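PDB 4NB5: HTH-type transcriptional regulator MmpR5 from Mycobacterium tuberculosis, which is a homodimeric repressor that controls its own expression and that of MmpS-MmpL transport systems by binding directly to their promoter regions. Local coordinates for residues B[40-54]-B[89-101]. Sequence-based numbering, arbitrary orientation.
Sequences LGWLLVCDPERQSSE and RRTYFRLRPNAFA
Gln51 and Phe93 form an antiparallel hydrogen-bonded pair: Gln51 N donates to Phe93 O at 2.9 Å and Phe93 N to Gln51 O at 2.8 Å, both nearly straight. Just beyond, Ser53 N reaches Thr91 O (2.9 Å), while Ser52, at the N-cap, turns its short hydroxyl side chain to a backbone N of helix 53-59. Between helix 40-45 and the strand a water donates to Leu43 O and Glu49 O and accepts from Leu95 N.

Strand 51-52 is an outer strand of the three-stranded sheet of a MarR-type winged helix-turn-helix domain; 92-95, in the middle, belongs to the wing. Phe93 packs its apolar ring among Leu56, Ala71 and Ile75.

Arginine suits position 50 as a flat cation for the electron-rich face of Tyr92: the planes lie 10° apart, centres 4.1 Å, while NH1 pairs with Glu21 of the fourth subunit. Tyr92 OH bonds to Asp88. Glu49 OE1 and Arg94 NH2 form a salt bridge, modelled doubtfully short; Arg94 NH1 pairs with Glu18 of the fourth subunit.

The axes of helix 40-45 and strand 92-95 cross at -77°. Leu95's two branches serve two neighbours: CD1 meets Leu40 CD1 (3.7 Å) and CD2 meets Leu44 CD2 (3.6 Å); that same Leu44 methyl meets the edge of Phe100.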
loop_
_atom_site.group_PDB
_atom_site.type_symbol
_atom_site.label_atom_id
_atom_site.label_comp_id
_atom_site.label_asym_id
_atom_site.label_seq_id
_atom_site.Cartn_x
_atom_site.Cartn_y
_atom_site.Cartn_z
ATOM N N LEU B 40 -3.956 -10.442 -14.603
ATOM C CA LEU B 40 -4.360 -10.889 -13.279
ATOM C C LEU B 40 -4.994 -12.274 -13.374
ATOM O O LEU B 40 -4.691 -13.160 -12.582
ATOM C CB LEU B 40 -5.328 -9.895 -12.645
ATOM C CG LEU B 40 -5.849 -10.268 -11.253
ATOM C CD1 LEU B 40 -4.712 -10.509 -10.274
ATOM C CD2 LEU B 40 -6.784 -9.202 -10.717
ATOM N N GLY B 41 -5.871 -12.464 -14.354
ATOM C CA GLY B 41 -6.486 -13.762 -14.557
ATOM C C GLY B 41 -5.459 -14.862 -14.796
ATOM O O GLY B 41 -5.543 -15.942 -14.212
ATOM N N TRP B 42 -4.491 -14.593 -15.662
ATOM C CA TRP B 42 -3.436 -15.554 -15.936
ATOM C C TRP B 42 -2.668 -15.916 -14.658
ATOM O O TRP B 42 -2.405 -17.085 -14.394
ATOM C CB TRP B 42 -2.475 -15.017 -17.000
ATOM C CG TRP B 42 -1.406 -16.001 -17.380
ATOM C CD1 TRP B 42 -0.103 -15.986 -16.981
ATOM C CD2 TRP B 42 -1.551 -17.142 -18.240
ATOM N NE1 TRP B 42 0.573 -17.046 -17.538
ATOM C CE2 TRP B 42 -0.291 -17.766 -18.307
ATOM C CE3 TRP B 42 -2.620 -17.681 -18.958
ATOM C CZ2 TRP B 42 -0.077 -18.916 -19.070
ATOM C CZ3 TRP B 42 -2.400 -18.828 -19.712
ATOM C CH2 TRP B 42 -1.138 -19.431 -19.757
ATOM N N LEU B 43 -2.318 -14.918 -13.852
ATOM C CA LEU B 43 -1.527 -15.194 -12.646
ATOM C C LEU B 43 -2.330 -15.907 -11.565
ATOM O O LEU B 43 -1.760 -16.446 -10.615
ATOM C CB LEU B 43 -0.901 -13.903 -12.106
ATOM C CG LEU B 43 0.212 -13.338 -12.988
ATOM C CD1 LEU B 43 0.575 -11.934 -12.568
ATOM C CD2 LEU B 43 1.452 -14.232 -12.941
ATOM N N LEU B 44 -3.651 -15.924 -11.714
ATOM C CA LEU B 44 -4.524 -16.675 -10.823
ATOM C C LEU B 44 -4.596 -18.169 -11.159
ATOM O O LEU B 44 -4.945 -18.973 -10.306
ATOM C CB LEU B 44 -5.936 -16.089 -10.870
ATOM C CG LEU B 44 -6.119 -14.905 -9.929
ATOM C CD1 LEU B 44 -7.240 -14.016 -10.415
ATOM C CD2 LEU B 44 -6.410 -15.363 -8.528
ATOM N N VAL B 45 -4.277 -18.537 -12.398
ATOM C CA VAL B 45 -4.467 -19.921 -12.831
ATOM C C VAL B 45 -3.223 -20.583 -13.405
ATOM O O VAL B 45 -3.227 -21.788 -13.627
ATOM C CB VAL B 45 -5.585 -20.047 -13.892
ATOM C CG1 VAL B 45 -6.923 -19.649 -13.299
ATOM C CG2 VAL B 45 -5.260 -19.217 -15.123
ATOM N N CYS B 46 -2.172 -19.814 -13.663
ATOM C CA CYS B 46 -0.991 -20.372 -14.315
ATOM C C CYS B 46 -0.243 -21.363 -13.421
ATOM O O CYS B 46 -0.377 -21.363 -12.194
ATOM C CB CYS B 46 -0.050 -19.252 -14.757
ATOM S SG CYS B 46 0.556 -18.237 -13.396
ATOM N N ASP B 47 0.543 -22.219 -14.062
ATOM C CA ASP B 47 1.375 -23.179 -13.357
ATOM C C ASP B 47 2.671 -23.293 -14.147
ATOM O O ASP B 47 2.635 -23.599 -15.335
ATOM C CB ASP B 47 0.680 -24.534 -13.294
ATOM C CG ASP B 47 1.478 -25.559 -12.521
ATOM O OD1 ASP B 47 1.866 -25.260 -11.376
ATOM O OD2 ASP B 47 1.722 -26.658 -13.061
ATOM N N PRO B 48 3.816 -22.998 -13.509
ATOM C CA PRO B 48 3.959 -22.602 -12.107
ATOM C C PRO B 48 3.397 -21.217 -11.841
ATOM O O PRO B 48 3.178 -20.443 -12.774
ATOM C CB PRO B 48 5.478 -22.602 -11.899
ATOM C CG PRO B 48 6.035 -22.314 -13.233
ATOM C CD PRO B 48 5.109 -22.975 -14.216
ATOM N N GLU B 49 3.192 -20.909 -10.569
ATOM C CA GLU B 49 2.636 -19.625 -10.180
ATOM C C GLU B 49 3.529 -18.467 -10.600
ATOM O O GLU B 49 3.033 -17.426 -11.024
ATOM C CB GLU B 49 2.373 -19.600 -8.676
ATOM C CG GLU B 49 1.379 -20.665 -8.249
ATOM C CD GLU B 49 1.028 -20.602 -6.779
ATOM O OE1 GLU B 49 1.332 -19.579 -6.133
ATOM O OE2 GLU B 49 0.448 -21.585 -6.272
ATOM N N ARG B 50 4.844 -18.632 -10.503
ATOM C CA ARG B 50 5.733 -17.570 -10.943
ATOM C C ARG B 50 5.960 -17.631 -12.459
ATOM O O ARG B 50 6.172 -18.702 -13.024
ATOM C CB ARG B 50 7.066 -17.619 -10.190
ATOM C CG ARG B 50 8.112 -18.506 -10.817
ATOM C CD ARG B 50 9.461 -18.255 -10.178
ATOM N NE ARG B 50 10.534 -18.926 -10.900
ATOM C CZ ARG B 50 11.825 -18.758 -10.642
ATOM N NH1 ARG B 50 12.211 -17.935 -9.675
ATOM N NH2 ARG B 50 12.732 -19.412 -11.354
ATOM N N GLN B 51 5.906 -16.468 -13.099
ATOM C CA GLN B 51 6.041 -16.357 -14.548
ATOM C C GLN B 51 7.023 -15.251 -14.911
ATOM O O GLN B 51 6.991 -14.166 -14.321
ATOM C CB GLN B 51 4.686 -16.017 -15.179
ATOM C CG GLN B 51 3.592 -17.024 -14.902
ATOM C CD GLN B 51 3.551 -18.131 -15.933
ATOM O OE1 GLN B 51 3.357 -17.874 -17.122
ATOM N NE2 GLN B 51 3.733 -19.363 -15.487
ATOM N N SER B 52 7.870 -15.504 -15.906
ATOM C CA SER B 52 8.772 -14.473 -16.405
ATOM C C SER B 52 8.042 -13.484 -17.300
ATOM O O SER B 52 6.982 -13.788 -17.854
ATOM C CB SER B 52 9.914 -15.109 -17.199
ATOM O OG SER B 52 9.460 -15.527 -18.475
ATOM N N SER B 53 8.619 -12.297 -17.456
ATOM C CA SER B 53 8.048 -11.273 -18.323
ATOM C C SER B 53 7.826 -11.815 -19.736
ATOM O O SER B 53 6.789 -11.565 -20.360
ATOM C CB SER B 53 8.968 -10.050 -18.377
ATOM O OG SER B 53 8.948 -9.345 -17.150
ATOM N N GLU B 54 8.799 -12.577 -20.224
ATOM C CA GLU B 54 8.736 -13.146 -21.565
ATOM C C GLU B 54 7.599 -14.160 -21.674
ATOM O O GLU B 54 6.854 -14.162 -22.656
ATOM C CB GLU B 54 10.072 -13.807 -21.918
ATOM C CG GLU B 54 11.254 -12.833 -22.030
ATOM C CD GLU B 54 11.667 -12.189 -20.705
ATOM O OE1 GLU B 54 12.101 -11.016 -20.736
ATOM O OE2 GLU B 54 11.576 -12.844 -19.640
ATOM N N ARG B 89 18.632 -13.089 -14.649
ATOM C CA ARG B 89 18.398 -11.664 -14.873
ATOM C C ARG B 89 17.086 -11.405 -15.615
ATOM O O ARG B 89 16.828 -10.298 -16.089
ATOM C CB ARG B 89 19.599 -11.014 -15.569
ATOM C CG ARG B 89 19.566 -10.955 -17.085
ATOM C CD ARG B 89 20.802 -10.207 -17.573
ATOM N NE ARG B 89 20.947 -10.198 -19.026
ATOM C CZ ARG B 89 21.557 -11.146 -19.730
ATOM N NH1 ARG B 89 22.077 -12.209 -19.125
ATOM N NH2 ARG B 89 21.643 -11.037 -21.049
ATOM N N ARG B 90 16.250 -12.433 -15.683
ATOM C CA ARG B 90 14.873 -12.271 -16.128
ATOM C C ARG B 90 14.044 -11.678 -14.992
ATOM O O ARG B 90 14.355 -11.873 -13.816
ATOM C CB ARG B 90 14.288 -13.619 -16.555
ATOM C CG ARG B 90 14.754 -14.090 -17.926
ATOM C CD ARG B 90 14.419 -15.553 -18.160
ATOM N NE ARG B 90 15.224 -16.432 -17.317
ATOM C CZ ARG B 90 15.124 -17.757 -17.304
ATOM N NH1 ARG B 90 14.248 -18.371 -18.090
ATOM N NH2 ARG B 90 15.901 -18.472 -16.501
ATOM N N THR B 91 13.001 -10.938 -15.352
ATOM C CA THR B 91 12.041 -10.425 -14.382
ATOM C C THR B 91 10.902 -11.431 -14.224
ATOM O O THR B 91 10.334 -11.878 -15.216
ATOM C CB THR B 91 11.451 -9.080 -14.841
ATOM O OG1 THR B 91 12.500 -8.114 -14.984
ATOM C CG2 THR B 91 10.426 -8.566 -13.835
ATOM N N TYR B 92 10.587 -11.801 -12.986
ATOM C CA TYR B 92 9.460 -12.697 -12.723
ATOM C C TYR B 92 8.350 -11.974 -11.969
ATOM O O TYR B 92 8.606 -11.049 -11.199
ATOM C CB TYR B 92 9.894 -13.903 -11.897
ATOM C CG TYR B 92 10.863 -14.809 -12.605
ATOM C CD1 TYR B 92 10.413 -15.819 -13.442
ATOM C CD2 TYR B 92 12.231 -14.659 -12.430
ATOM C CE1 TYR B 92 11.300 -16.655 -14.089
ATOM C CE2 TYR B 92 13.126 -15.489 -13.074
ATOM C CZ TYR B 92 12.656 -16.483 -13.901
ATOM O OH TYR B 92 13.549 -17.311 -14.544
ATOM N N PHE B 93 7.115 -12.410 -12.193
ATOM C CA PHE B 93 5.987 -11.926 -11.408
ATOM C C PHE B 93 5.214 -13.107 -10.873
ATOM O O PHE B 93 5.248 -14.206 -11.433
ATOM C CB PHE B 93 5.050 -11.055 -12.246
ATOM C CG PHE B 93 5.691 -9.814 -12.772
ATOM C CD1 PHE B 93 5.864 -8.706 -11.959
ATOM C CD2 PHE B 93 6.140 -9.759 -14.079
ATOM C CE1 PHE B 93 6.461 -7.558 -12.451
ATOM C CE2 PHE B 93 6.741 -8.620 -14.571
ATOM C CZ PHE B 93 6.901 -7.518 -13.758
ATOM N N ARG B 94 4.498 -12.845 -9.792
ATOM C CA ARG B 94 3.716 -13.862 -9.146
ATOM C C ARG B 94 2.535 -13.219 -8.421
ATOM O O ARG B 94 2.640 -12.145 -7.933
ATOM C CB ARG B 94 4.597 -14.435 -8.089
ATOM C CG ARG B 94 4.344 -15.773 -7.663
ATOM C CD ARG B 94 5.004 -15.888 -6.312
ATOM N NE ARG B 94 3.849 -16.268 -5.692
ATOM C CZ ARG B 94 3.500 -17.492 -5.514
ATOM N NH1 ARG B 94 4.277 -18.481 -5.751
ATOM N NH2 ARG B 94 2.347 -17.657 -5.065
ATOM N N LEU B 95 1.425 -13.909 -8.382
ATOM C CA LEU B 95 0.329 -13.440 -7.559
ATOM C C LEU B 95 0.781 -13.450 -6.112
ATOM O O LEU B 95 1.459 -14.377 -5.658
ATOM C CB LEU B 95 -0.881 -14.351 -7.722
ATOM C CG LEU B 95 -2.193 -13.807 -7.184
ATOM C CD1 LEU B 95 -2.779 -12.781 -8.142
ATOM C CD2 LEU B 95 -3.167 -14.950 -6.946
ATOM N N ARG B 96 0.408 -12.421 -5.368
ATOM C CA ARG B 96 0.793 -12.354 -3.970
ATOM C C ARG B 96 0.033 -13.371 -3.136
ATOM O O ARG B 96 -1.086 -13.750 -3.465
ATOM C CB ARG B 96 0.560 -10.947 -3.421
ATOM C CG ARG B 96 1.830 -10.134 -3.293
ATOM C CD ARG B 96 1.858 -9.379 -1.981
ATOM N NE ARG B 96 1.286 -8.049 -2.109
ATOM C CZ ARG B 96 0.879 -7.301 -1.087
ATOM N NH1 ARG B 96 0.949 -7.753 0.161
ATOM N NH2 ARG B 96 0.377 -6.101 -1.324
ATOM N N PRO B 97 0.651 -13.844 -2.043
ATOM C CA PRO B 97 -0.134 -14.674 -1.129
ATOM C C PRO B 97 -1.342 -13.872 -0.647
ATOM O O PRO B 97 -1.202 -12.670 -0.432
ATOM C CB PRO B 97 0.826 -14.915 0.046
ATOM C CG PRO B 97 2.181 -14.575 -0.459
ATOM C CD PRO B 97 1.999 -13.553 -1.532
ATOM N N ASN B 98 -2.501 -14.503 -0.506
ATOM C CA ASN B 98 -3.674 -13.805 0.000
ATOM C C ASN B 98 -3.911 -12.517 -0.804
ATOM O O ASN B 98 -4.173 -11.454 -0.232
ATOM C CB ASN B 98 -3.447 -13.486 1.482
ATOM C CG ASN B 98 -4.723 -13.520 2.302
ATOM O OD1 ASN B 98 -5.692 -14.189 1.946
ATOM N ND2 ASN B 98 -4.721 -12.800 3.421
ATOM N N ALA B 99 -3.839 -12.624 -2.132
ATOM C CA ALA B 99 -3.784 -11.451 -3.011
ATOM C C ALA B 99 -4.955 -10.489 -2.877
ATOM O O ALA B 99 -4.768 -9.276 -2.930
ATOM C CB ALA B 99 -3.644 -11.885 -4.464
ATOM N N PHE B 100 -6.165 -11.012 -2.727
ATOM C CA PHE B 100 -7.322 -10.133 -2.680
ATOM C C PHE B 100 -7.477 -9.471 -1.304
ATOM O O PHE B 100 -8.011 -8.366 -1.196
ATOM C CB PHE B 100 -8.572 -10.861 -3.182
ATOM C CG PHE B 100 -8.605 -10.956 -4.675
ATOM C CD1 PHE B 100 -7.801 -11.877 -5.326
ATOM C CD2 PHE B 100 -9.360 -10.083 -5.435
ATOM C CE1 PHE B 100 -7.783 -11.947 -6.708
ATOM C CE2 PHE B 100 -9.346 -10.151 -6.817
ATOM C CZ PHE B 100 -8.553 -11.090 -7.450
ATOM N N ALA B 101 -6.953 -10.110 -0.269
ATOM C CA ALA B 101 -6.874 -9.462 1.035
ATOM C C ALA B 101 -5.865 -8.327 0.949
ATOM O O ALA B 101 -6.098 -7.234 1.466
ATOM C CB ALA B 101 -6.474 -10.430 2.100
HETATM O O HOH W 1 0.906 -16.422 -9.746
HETATM O O HOH W 2 12.745 -10.429 -18.309
#